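Local coordinates for protein nucleoside-diphosphate sugar epimerase (SulA family) (Corynebacterium glutamicum, PDB 3OH8) that probably binds a dinucleotide cofactor in a Rossmann-type domain and may epimerise nucleotide sugars, at residues 188-191 against 192-195; 224-228 against 229-233; 260-264 against 265-269; 278-281 against 282-286; 343-346 against 347-351. All coordinates share one frame; numbering follows the deposited sequence.

Contact 1: residues 188-191 against 192-195; sequences FWDP and LNPA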
# COMPACT_ATOMS: atom_id res chain seq x y z
N PHE A 188 -15.61 -3.28 18.08
CA PHE A 188 -14.76 -4.04 18.97
C PHE A 188 -14.76 -5.52 18.62
O PHE A 188 -15.82 -6.17 18.55
CB PHE A 188 -15.19 -3.83 20.43
CG PHE A 188 -14.36 -4.60 21.41
CD1 PHE A 188 -13.11 -4.13 21.80
CD2 PHE A 188 -14.82 -5.79 21.95
CE1 PHE A 188 -12.34 -4.84 22.71
CE2 PHE A 188 -14.04 -6.51 22.86
CZ PHE A 188 -12.80 -6.04 23.24
N TRP A 189 -13.57 -6.06 18.40
CA TRP A 189 -13.45 -7.47 18.07
C TRP A 189 -12.72 -8.20 19.18
O TRP A 189 -11.57 -7.90 19.49
CB TRP A 189 -12.69 -7.64 16.75
CG TRP A 189 -12.33 -9.06 16.42
CD1 TRP A 189 -13.15 -10.15 16.46
CD2 TRP A 189 -11.05 -9.54 15.98
NE1 TRP A 189 -12.46 -11.28 16.08
CE2 TRP A 189 -11.17 -10.93 15.78
CE3 TRP A 189 -9.82 -8.92 15.74
CZ2 TRP A 189 -10.10 -11.71 15.35
CZ3 TRP A 189 -8.77 -9.70 15.31
CH2 TRP A 189 -8.91 -11.08 15.12
N ASP A 190 -13.41 -9.16 19.79
CA ASP A 190 -12.82 -10.08 20.76
C ASP A 190 -12.49 -11.36 20.02
O ASP A 190 -13.39 -12.12 19.69
CB ASP A 190 -13.82 -10.38 21.88
CG ASP A 190 -13.22 -11.25 22.98
OD1 ASP A 190 -12.15 -11.86 22.75
OD2 ASP A 190 -13.83 -11.34 24.07
N PRO A 191 -11.21 -11.60 19.74
CA PRO A 191 -10.86 -12.72 18.85
C PRO A 191 -11.41 -14.07 19.32
O PRO A 191 -11.82 -14.88 18.48
CB PRO A 191 -9.33 -12.73 18.88
CG PRO A 191 -8.95 -11.32 19.22
CD PRO A 191 -10.02 -10.85 20.19
N LEU A 192 -11.45 -14.30 20.63
CA LEU A 192 -11.90 -15.60 21.14
C LEU A 192 -13.37 -15.61 21.50
O LEU A 192 -13.88 -16.61 22.00
CB LEU A 192 -11.05 -16.04 22.34
CG LEU A 192 -9.60 -16.36 21.99
CD1 LEU A 192 -8.77 -16.57 23.24
CD2 LEU A 192 -9.53 -17.57 21.07
N ASN A 193 -14.05 -14.51 21.24
CA ASN A 193 -15.47 -14.43 21.51
C ASN A 193 -16.10 -13.30 20.72
O ASN A 193 -16.60 -12.35 21.31
CB ASN A 193 -15.71 -14.22 23.02
CG ASN A 193 -17.19 -14.23 23.38
OD1 ASN A 193 -18.00 -14.89 22.73
ND2 ASN A 193 -17.55 -13.50 24.44
N PRO A 194 -16.08 -13.39 19.38
CA PRO A 194 -16.55 -12.28 18.54
C PRO A 194 -18.07 -12.06 18.63
O PRO A 194 -18.84 -13.03 18.69
CB PRO A 194 -16.14 -12.71 17.13
CG PRO A 194 -16.11 -14.21 17.20
CD PRO A 194 -15.56 -14.50 18.57
N ALA A 195 -18.49 -10.80 18.66
CA ALA A 195 -19.90 -10.46 18.76
C ALA A 195 -20.72 -11.09 17.64
O ALA A 195 -20.29 -11.13 16.49
CB ALA A 195 -20.08 -8.95 18.75
O HOH W 1 -16.26 -8.74 19.42

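Contact 2: residues 224-228 against 229-233; sequences AIRES and RVLPT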
# COMPACT_ATOMS: atom_id res chain seq x y z
N ALA A 224 -0.09 -20.95 21.85
CA ALA A 224 -0.13 -19.51 21.59
C ALA A 224 -0.66 -19.19 20.19
O ALA A 224 -1.40 -18.23 20.01
CB ALA A 224 1.25 -18.89 21.78
N ILE A 225 -0.25 -19.98 19.20
CA ILE A 225 -0.66 -19.73 17.82
C ILE A 225 -2.09 -20.20 17.57
O ILE A 225 -2.83 -19.60 16.79
CB ILE A 225 0.29 -20.44 16.83
CG1 ILE A 225 1.63 -19.69 16.77
CG2 ILE A 225 -0.34 -20.52 15.44
CD1 ILE A 225 2.77 -20.53 16.23
N ARG A 226 -2.47 -21.26 18.25
CA ARG A 226 -3.82 -21.78 18.15
C ARG A 226 -4.80 -20.73 18.66
O ARG A 226 -5.88 -20.52 18.10
CB ARG A 226 -3.93 -23.06 18.96
CG ARG A 226 -5.02 -23.98 18.49
CD ARG A 226 -5.10 -25.22 19.35
NE ARG A 226 -6.50 -25.64 19.47
CZ ARG A 226 -7.29 -25.31 20.48
NH1 ARG A 226 -6.82 -24.58 21.49
NH2 ARG A 226 -8.55 -25.71 20.48
N GLU A 227 -4.40 -20.05 19.73
CA GLU A 227 -5.27 -19.07 20.38
C GLU A 227 -5.30 -17.72 19.64
O GLU A 227 -6.29 -17.00 19.71
CB GLU A 227 -4.86 -18.90 21.85
CG GLU A 227 -4.81 -20.23 22.62
CD GLU A 227 -4.35 -20.08 24.07
OE1 GLU A 227 -4.10 -18.94 24.51
OE2 GLU A 227 -4.24 -21.13 24.76
N SER A 228 -4.23 -17.39 18.92
CA SER A 228 -4.17 -16.09 18.26
C SER A 228 -4.59 -16.17 16.80
O SER A 228 -5.17 -15.22 16.26
CB SER A 228 -2.77 -15.47 18.39
OG SER A 228 -1.79 -16.28 17.75
N ARG A 229 -4.30 -17.30 16.16
CA ARG A 229 -4.50 -17.44 14.72
C ARG A 229 -5.65 -18.38 14.38
O ARG A 229 -6.56 -18.00 13.65
CB ARG A 229 -3.22 -17.96 14.06
CG ARG A 229 -2.65 -17.06 12.98
CD ARG A 229 -1.14 -17.23 12.88
NE ARG A 229 -0.41 -16.11 12.29
CZ ARG A 229 -0.88 -14.87 12.10
NH1 ARG A 229 -2.12 -14.54 12.45
NH2 ARG A 229 -0.10 -13.95 11.54
N VAL A 230 -5.59 -19.60 14.89
CA VAL A 230 -6.51 -20.65 14.45
C VAL A 230 -7.94 -20.49 14.97
O VAL A 230 -8.88 -20.45 14.18
CB VAL A 230 -5.96 -22.05 14.76
CG1 VAL A 230 -6.98 -23.15 14.43
CG2 VAL A 230 -4.65 -22.27 14.01
N LEU A 231 -8.12 -20.40 16.29
CA LEU A 231 -9.46 -20.20 16.86
C LEU A 231 -10.17 -18.89 16.40
O LEU A 231 -11.33 -18.90 15.99
CB LEU A 231 -9.41 -20.30 18.39
CG LEU A 231 -9.92 -21.59 19.08
CD1 LEU A 231 -9.81 -22.82 18.20
CD2 LEU A 231 -9.22 -21.82 20.41
N PRO A 232 -9.47 -17.75 16.46
CA PRO A 232 -10.16 -16.54 16.01
C PRO A 232 -10.61 -16.64 14.55
O PRO A 232 -11.66 -16.09 14.18
CB PRO A 232 -9.11 -15.45 16.19
CG PRO A 232 -8.19 -15.97 17.29
CD PRO A 232 -8.16 -17.46 17.09
N THR A 233 -9.81 -17.31 13.73
CA THR A 233 -10.12 -17.45 12.31
C THR A 233 -11.39 -18.28 12.13
O THR A 233 -12.23 -17.98 11.29
CB THR A 233 -8.95 -18.10 11.53
OG1 THR A 233 -7.83 -17.21 11.50
CG2 THR A 233 -9.37 -18.40 10.12

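Contact 3: residues 260-264 against 265-269; sequences HDRGD and EILTE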
# COMPACT_ATOMS: atom_id res chain seq x y z
N HIS A 260 9.37 -24.04 5.41
CA HIS A 260 10.37 -22.99 5.46
C HIS A 260 11.44 -23.16 4.38
O HIS A 260 12.07 -22.18 3.97
CB HIS A 260 10.99 -22.88 6.87
CG HIS A 260 12.05 -23.89 7.16
ND1 HIS A 260 13.40 -23.60 7.06
CD2 HIS A 260 11.97 -25.17 7.58
CE1 HIS A 260 14.10 -24.67 7.38
NE2 HIS A 260 13.26 -25.64 7.71
N ASP A 261 11.62 -24.38 3.89
CA ASP A 261 12.73 -24.65 2.98
C ASP A 261 12.41 -25.73 1.95
O ASP A 261 12.38 -26.91 2.29
CB ASP A 261 13.95 -25.04 3.81
CG ASP A 261 15.19 -25.29 2.97
OD1 ASP A 261 15.13 -25.18 1.72
OD2 ASP A 261 16.25 -25.58 3.57
N ARG A 262 12.18 -25.32 0.70
CA ARG A 262 11.91 -26.27 -0.40
C ARG A 262 12.99 -26.26 -1.50
O ARG A 262 12.78 -26.78 -2.59
CB ARG A 262 10.53 -26.01 -1.04
CG ARG A 262 9.33 -26.32 -0.14
CD ARG A 262 9.02 -27.81 -0.06
NE ARG A 262 8.14 -28.28 -1.13
CZ ARG A 262 6.81 -28.30 -1.06
NH1 ARG A 262 6.19 -27.87 0.04
NH2 ARG A 262 6.10 -28.76 -2.08
N GLY A 263 14.14 -25.66 -1.21
CA GLY A 263 15.24 -25.68 -2.15
C GLY A 263 14.94 -24.92 -3.43
O GLY A 263 14.51 -23.76 -3.40
N ASP A 264 15.17 -25.57 -4.57
CA ASP A 264 14.97 -24.93 -5.86
C ASP A 264 13.61 -25.27 -6.48
O ASP A 264 13.34 -24.88 -7.61
CB ASP A 264 16.09 -25.30 -6.82
CG ASP A 264 17.42 -24.68 -6.44
OD1 ASP A 264 17.43 -23.71 -5.65
OD2 ASP A 264 18.46 -25.15 -6.94
N GLU A 265 12.77 -25.98 -5.74
CA GLU A 265 11.45 -26.34 -6.24
C GLU A 265 10.59 -25.09 -6.41
O GLU A 265 10.49 -24.27 -5.49
CB GLU A 265 10.76 -27.31 -5.29
CG GLU A 265 9.38 -27.72 -5.74
CD GLU A 265 8.65 -28.53 -4.69
OE1 GLU A 265 9.29 -28.87 -3.68
OE2 GLU A 265 7.45 -28.83 -4.87
N ILE A 266 10.00 -24.94 -7.59
CA ILE A 266 9.15 -23.79 -7.86
C ILE A 266 7.80 -24.05 -7.21
O ILE A 266 7.13 -25.03 -7.54
CB ILE A 266 8.97 -23.57 -9.36
CG1 ILE A 266 10.28 -23.08 -9.99
CG2 ILE A 266 7.86 -22.58 -9.63
CD1 ILE A 266 10.23 -22.93 -11.49
N LEU A 267 7.41 -23.19 -6.28
CA LEU A 267 6.18 -23.41 -5.52
C LEU A 267 4.98 -22.68 -6.13
O LEU A 267 4.98 -21.45 -6.29
CB LEU A 267 6.37 -22.98 -4.06
CG LEU A 267 7.56 -23.69 -3.38
CD1 LEU A 267 7.98 -22.94 -2.11
CD2 LEU A 267 7.20 -25.15 -3.08
N THR A 268 3.96 -23.45 -6.46
CA THR A 268 2.74 -22.95 -7.08
C THR A 268 1.58 -23.30 -6.16
O THR A 268 1.73 -24.09 -5.24
CB THR A 268 2.52 -23.64 -8.45
OG1 THR A 268 3.47 -23.11 -9.39
CG2 THR A 268 1.13 -23.40 -8.97
N GLU A 269 0.40 -22.74 -6.41
CA GLU A 269 -0.75 -23.09 -5.59
C GLU A 269 -1.09 -24.57 -5.74
O GLU A 269 -1.93 -25.10 -5.00
CB GLU A 269 -1.95 -22.19 -5.92
CG GLU A 269 -1.70 -20.69 -5.61
CD GLU A 269 -1.01 -19.94 -6.75
OE1 GLU A 269 -0.65 -20.57 -7.77
OE2 GLU A 269 -0.83 -18.71 -6.63
O HOH W 2 11.55 -29.41 -2.93
O HOH W 3 11.49 -23.53 -3.07

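Contact 4: residues 278-281 against 282-286; sequences LAEV and CRDWE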
# COMPACT_ATOMS: atom_id res chain seq x y z
N LEU A 278 5.96 -24.88 10.70
CA LEU A 278 5.44 -23.71 10.02
C LEU A 278 4.33 -24.12 9.05
O LEU A 278 3.24 -23.53 9.04
CB LEU A 278 6.56 -22.99 9.27
CG LEU A 278 6.14 -21.88 8.30
CD1 LEU A 278 5.42 -20.78 9.04
CD2 LEU A 278 7.36 -21.34 7.55
N ALA A 279 4.61 -25.12 8.23
CA ALA A 279 3.63 -25.63 7.28
C ALA A 279 2.36 -26.11 7.99
O ALA A 279 1.24 -25.91 7.50
CB ALA A 279 4.21 -26.76 6.43
N GLU A 280 2.54 -26.75 9.14
CA GLU A 280 1.40 -27.29 9.86
C GLU A 280 0.52 -26.16 10.36
O GLU A 280 -0.70 -26.21 10.22
CB GLU A 280 1.85 -28.16 11.04
CG GLU A 280 0.70 -28.62 11.93
CD GLU A 280 1.13 -29.66 12.95
OE1 GLU A 280 2.34 -29.96 13.02
OE2 GLU A 280 0.26 -30.17 13.68
N VAL A 281 1.15 -25.15 10.94
CA VAL A 281 0.43 -23.97 11.42
C VAL A 281 -0.40 -23.37 10.30
O VAL A 281 -1.59 -23.10 10.47
CB VAL A 281 1.39 -22.90 11.97
CG1 VAL A 281 0.66 -21.57 12.13
CG2 VAL A 281 1.99 -23.36 13.30
N CYS A 282 0.22 -23.18 9.14
CA CYS A 282 -0.50 -22.61 8.01
C CYS A 282 -1.63 -23.50 7.50
O CYS A 282 -2.69 -22.98 7.13
CB CYS A 282 0.47 -22.24 6.87
SG CYS A 282 1.65 -20.97 7.36
N ARG A 283 -1.43 -24.82 7.47
CA ARG A 283 -2.52 -25.72 7.09
C ARG A 283 -3.71 -25.53 8.03
O ARG A 283 -4.86 -25.44 7.59
CB ARG A 283 -2.10 -27.20 7.11
CG ARG A 283 -1.11 -27.63 6.00
CD ARG A 283 -0.96 -29.16 5.93
NE ARG A 283 -0.44 -29.74 7.17
CZ ARG A 283 0.86 -29.93 7.42
NH1 ARG A 283 1.78 -29.58 6.53
NH2 ARG A 283 1.25 -30.47 8.57
N ASP A 284 -3.44 -25.51 9.33
CA ASP A 284 -4.50 -25.34 10.32
C ASP A 284 -5.16 -23.97 10.19
O ASP A 284 -6.37 -23.84 10.30
CB ASP A 284 -3.92 -25.47 11.72
CG ASP A 284 -3.44 -26.88 12.03
OD1 ASP A 284 -3.75 -27.80 11.25
OD2 ASP A 284 -2.75 -27.07 13.05
N TRP A 285 -4.33 -22.96 9.97
CA TRP A 285 -4.81 -21.59 9.83
C TRP A 285 -5.78 -21.48 8.65
O TRP A 285 -6.86 -20.89 8.75
CB TRP A 285 -3.58 -20.70 9.64
CG TRP A 285 -3.80 -19.23 9.59
CD1 TRP A 285 -4.92 -18.53 9.91
CD2 TRP A 285 -2.82 -18.26 9.20
NE1 TRP A 285 -4.71 -17.18 9.74
CE2 TRP A 285 -3.42 -16.99 9.31
CE3 TRP A 285 -1.49 -18.35 8.77
CZ2 TRP A 285 -2.74 -15.81 8.99
CZ3 TRP A 285 -0.81 -17.18 8.46
CH2 TRP A 285 -1.44 -15.92 8.56
N GLU A 286 -5.42 -22.09 7.52
CA GLU A 286 -6.32 -22.12 6.38
C GLU A 286 -7.56 -22.99 6.64
O GLU A 286 -8.68 -22.62 6.28
CB GLU A 286 -5.57 -22.57 5.13
CG GLU A 286 -4.50 -21.56 4.71
CD GLU A 286 -3.82 -21.93 3.41
OE1 GLU A 286 -4.27 -22.89 2.76
OE2 GLU A 286 -2.83 -21.26 3.06

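Contact 5: residues 343-346 against 347-351; sequences DDLT and DIYYR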
# COMPACT_ATOMS: atom_id res chain seq x y z
N ASP A 343 2.52 -2.56 -2.21
CA ASP A 343 1.41 -2.12 -3.05
C ASP A 343 0.83 -3.29 -3.84
O ASP A 343 -0.39 -3.38 -4.02
CB ASP A 343 1.83 -0.99 -3.99
CG ASP A 343 2.13 0.30 -3.26
OD1 ASP A 343 1.35 0.67 -2.36
OD2 ASP A 343 3.14 0.95 -3.60
N ASP A 344 1.69 -4.19 -4.30
CA ASP A 344 1.18 -5.37 -5.00
C ASP A 344 0.37 -6.27 -4.08
O ASP A 344 -0.60 -6.90 -4.53
CB ASP A 344 2.30 -6.14 -5.69
CG ASP A 344 2.68 -5.50 -7.02
OD1 ASP A 344 1.76 -5.25 -7.83
OD2 ASP A 344 3.88 -5.23 -7.24
N LEU A 345 0.74 -6.33 -2.80
CA LEU A 345 0.02 -7.16 -1.85
C LEU A 345 -1.38 -6.60 -1.60
O LEU A 345 -2.37 -7.35 -1.69
CB LEU A 345 0.80 -7.30 -0.54
CG LEU A 345 0.11 -8.10 0.59
CD1 LEU A 345 -0.22 -9.50 0.12
CD2 LEU A 345 1.00 -8.16 1.84
N THR A 346 -1.49 -5.30 -1.32
CA THR A 346 -2.82 -4.71 -1.17
C THR A 346 -3.65 -4.82 -2.47
O THR A 346 -4.84 -5.10 -2.41
CB THR A 346 -2.81 -3.26 -0.60
OG1 THR A 346 -2.14 -2.38 -1.50
CG2 THR A 346 -2.10 -3.23 0.76
N ASP A 347 -3.01 -4.61 -3.63
CA ASP A 347 -3.71 -4.82 -4.91
C ASP A 347 -4.36 -6.20 -4.94
O ASP A 347 -5.50 -6.36 -5.39
CB ASP A 347 -2.76 -4.69 -6.10
CG ASP A 347 -2.49 -3.24 -6.48
OD1 ASP A 347 -2.99 -2.31 -5.81
OD2 ASP A 347 -1.75 -3.03 -7.47
N ILE A 348 -3.62 -7.20 -4.47
CA ILE A 348 -4.11 -8.58 -4.50
C ILE A 348 -5.29 -8.75 -3.55
O ILE A 348 -6.29 -9.37 -3.90
CB ILE A 348 -2.97 -9.58 -4.23
CG1 ILE A 348 -2.03 -9.61 -5.45
CG2 ILE A 348 -3.52 -10.97 -3.98
CD1 ILE A 348 -0.66 -10.23 -5.17
N TYR A 349 -5.19 -8.18 -2.35
CA TYR A 349 -6.33 -8.22 -1.44
C TYR A 349 -7.54 -7.53 -2.04
O TYR A 349 -8.66 -8.06 -2.02
CB TYR A 349 -5.97 -7.55 -0.10
CG TYR A 349 -5.36 -8.54 0.89
CD1 TYR A 349 -6.17 -9.42 1.61
CD2 TYR A 349 -3.99 -8.57 1.13
CE1 TYR A 349 -5.61 -10.33 2.53
CE2 TYR A 349 -3.43 -9.47 2.03
CZ TYR A 349 -4.24 -10.35 2.72
OH TYR A 349 -3.68 -11.24 3.62
N TYR A 350 -7.31 -6.34 -2.58
CA TYR A 350 -8.37 -5.51 -3.15
C TYR A 350 -9.03 -6.28 -4.28
O TYR A 350 -10.25 -6.43 -4.30
CB TYR A 350 -7.75 -4.19 -3.63
CG TYR A 350 -8.71 -3.08 -3.98
CD1 TYR A 350 -9.76 -3.29 -4.85
CD2 TYR A 350 -8.52 -1.79 -3.47
CE1 TYR A 350 -10.63 -2.24 -5.19
CE2 TYR A 350 -9.37 -0.75 -3.79
CZ TYR A 350 -10.42 -0.98 -4.66
OH TYR A 350 -11.27 0.07 -4.98
N ARG A 351 -8.22 -6.82 -5.19
CA ARG A 351 -8.77 -7.66 -6.25
C ARG A 351 -9.58 -8.84 -5.70
O ARG A 351 -10.67 -9.13 -6.20
CB ARG A 351 -7.66 -8.18 -7.17
CG ARG A 351 -8.23 -8.97 -8.34
CD ARG A 351 -7.19 -9.51 -9.31
NE ARG A 351 -7.90 -10.24 -10.36
CZ ARG A 351 -7.46 -10.43 -11.59
NH1 ARG A 351 -6.28 -9.96 -11.97
NH2 ARG A 351 -8.23 -11.09 -12.46
O HOH W 4 -1.74 -0.91 -3.75

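Contact 1: residues 188-191 against 192-195
The indole of Trp189 meets Pro194 at its edge: CB of the proline lies in the ring plane, 4.0 Å from Trp189 CD1, while CA of Pro191 sits over one face, displaced toward the rim. Trp189 and Pro194 run side by side in the same direction, the residues that flank a type I beta turn from Asp190 to Asn193 in the loop between strands 187-188 and 204-207 of the Rossmann-like domain. The buried indole also touches Leu198 and Ala209. Leu236, Phe235, Pro232 and Leu231 of helix 222-242 take Trp189, Pro194, Pro191 and Leu192, respectively. The turn is closed by Asn193 N donating to Asp190 O at 2.9 Å, the N-H coming from above the carbonyl plane, 57° out of it. Asp190 adds a weak second tie. Its chi1 of -176° swings the carboxylate away from its own N and toward Leu192 and Asn193, and OD1 takes a long bond from Leu192 N at 3.3 Å. The other oxygen, Asp190 OD2, lies 3.6 Å from Asn193 CB, with the carboxylate and the amide turned 71° apart. One water bridges the chain entering and leaving the turn: it donates to Phe188 O at 2.7 Å and accepts from Asp190 N and, at 3.1 Å, from Ala195 N.

Contact 2: residues 224-228 against 229-233
Backbone hydrogen bonds between residues 224-228 and 229-233 show a helix that changes its winding. Arg229 N donates to Ile225 O at 2.8 Å in the usual alpha pattern, and Val230 N, reaching five residues back, adds a weak bond to the same oxygen. Leu231 N spans five residues too, but with a good bond to Arg226 O at 2.9 Å, almost straight (177°), as in the wider pi-type turn found here. Pro232, lacking an N-H, cannot continue the series, and the two short axes are bent by 21°. The Pro232 ring lies against the preceding turn instead, with CG 3.2 Å from Glu227 O and 3.3 Å from Ser228 O. Among side-chain polar bonds, the Ser228 hydroxyl, placed between its own N and carbonyl carbon (chi1 62°), donates back to Ala224 O at 3.0 Å. Van der Waals packing completes the contact: Leu231 lies over one face of the Arg226 guanidinium, its CD2 3.8 Å from NH1, and Ile225 CG2 touches Arg229 CB at 4.1 Å. Arg229 itself stretches away from the turn, to a cation-pi contact with Trp285. Helix 222-242 packs through Ile225, Val230 and Thr233 on helix 277-287, while Leu231 and Pro232 receive the loop that follows strand 187-188.

Contact 3: residues 260-264 against 265-269
A type II' beta turn from Arg262 to Glu265 carries the chain round the corner between two short, weakly bonded strands, 261-263 and 265-267, and a bidentate salt bridge joins its first and last residues. The turn bond runs from Glu265 N to Arg262 O at 3.3 Å. Gly263, with positive phi (65°), takes the second place in the turn, and its N-H is held by Asp261 OD1 at 3.1 Å, an Asx turn leading into the bend. Arg262 grips the Glu265 carboxylate side-on: NE donates to OE1 at 2.9 Å along a nearly straight bond (169°), and NH2 to OE2 at 3.1 Å. The OE1 oxygen lies in the guanidinium plane, but the two flat groups are turned 52° apart, so NE approaches from above the carboxylate plane. Bends at chi2 and chi3 curl the arginine back toward the glutamate, whose own chain is extended beyond CG. Strand 265-267 pairs in parallel with strand 412-415, whose Ser412 also bonds the backbone of Arg262 before the corner; Arg414 reaches Asp264 O. The buried Leu267 covers one face of the guanidinium: its CD2 sits over the centre, 3.8 Å from Arg262 CZ. Arg262 NH1 turns to Tyr258 O and Glu272 O, which helps to fix its rotation, while Asp264 OD1 accepts from Trp336 NE1. To one side of the bend, a water donates to both Gly263 O and Glu265 O, the latter at 2.7 Å.

Contact 4: residues 278-281 against 282-286
Arg283 doubles back along its helix to lie on Ala279 and Glu280, and each part of it meets the preceding turn. Arg283 CB sits 3.6 Å from both Ala279 O and Glu280 O. CG follows, beside the backbone N and anti to the carbonyl carbon (chi1 -70°), and comes to 3.3 Å from Ala279 O. After CD the chain bends at chi3 (-61°), which lays the guanidinium flat across the backbone: one face covers Glu280 CA and Ala279 O, both offset toward its rim. At the tip, NH2 touches Glu280 CB at 3.4 Å and NH1 lies 3.7 Å from Ala279 CB, so carbon rather than carboxylate receives the group here. The polar work of NH1 is done by Ser273 OG, and Glu280 OE2 forms its salt bridge with Lys222. All this rides on a regular alpha helix, 277-287, of the Rossmann-like domain, where Cys282, Arg283, Asp284 and Trp285 each donate an N-H to the carbonyl four residues earlier; Trp285 N to Val281 O is 2.8 Å. Asp284 stands beside Glu280, its OD2 4.4 Å from Glu280 OE2, a like-charge approach that Lys222 probably eases, with the carboxylate planes almost at right angles (83°). On another side of the helix Leu278 CD1 packs on Cys282 SG at 4.1 Å. The Trp285 side chain leads away toward Thr233 and Arg229 on helix 222-242, which Val281 meets through Ile225, while the carboxylate of Glu286 is held by Arg303 and Ser253.

Contact 5: residues 343-346 against 347-351
Residues 343-351 wind as a regular alpha helix: Asp347, Ile348, Tyr349 and Tyr350 each donate to the carbonyl four residues earlier, with Tyr350 N to Thr346 O at 2.8 Å. Leu345 and Tyr349 lie side by side, pointing the same way, and Leu345 CD1 meets Tyr349 CE2 at 3.7 Å. The tyrosine ring also brings its edge to Leu345 O, which lies near the ring plane. Asp343, Asp344, Thr346 and Asp347 supply the polar groups. Two carboxylates approach closely, Asp344 OD1 to Asp347 OD2 at 4.2 Å, their planes 81° apart. Arg428 serves both: its NE forms a salt bridge with Asp347 OD2, and its backbone N donates to Asp344 OD1, which probably offsets the like charges. A water donates to Thr346 OG1 at 2.7 Å and to Asp347 OD1 at 2.8 Å. Thr346 OG1 stands between its own N and carbonyl carbon (chi1 63°), which turns it toward this water. Gln166 bonds the same two oxygens through its amide, and Gln128 of helix 119-139 holds Asp343. Helix 342-354 is buried: Leu345 and Tyr349 pack on strand 298-308 and helix 158-169, while Tyr350 meets helix 158-169 and Phe135 of helix 119-139, edge to face.

Overall arrangement
Contact 5 is the buried one of the five, its centre about 8 Å from the chain centre, and has several buried carboxylates, each with partners beyond the helix; contacts 1, 2 and 3 are at the surface and contact 4 is partly buried, their centres some 26 to 27 Å out. Contacts 1, 2 and 4 form a touching row: the loop of contact 1 rests on helix 222-242 of contact 2, and that helix packs on helix 277-287 of contact 4. Contact 3 touches contact 4 through His260 and Leu278. Contacts 4 and 5 are regular alpha helix, contact 2 is a helix disturbed by a proline, and contacts 1 and 3 are beta turns, contact 3 alone having a salt bridge across its segments.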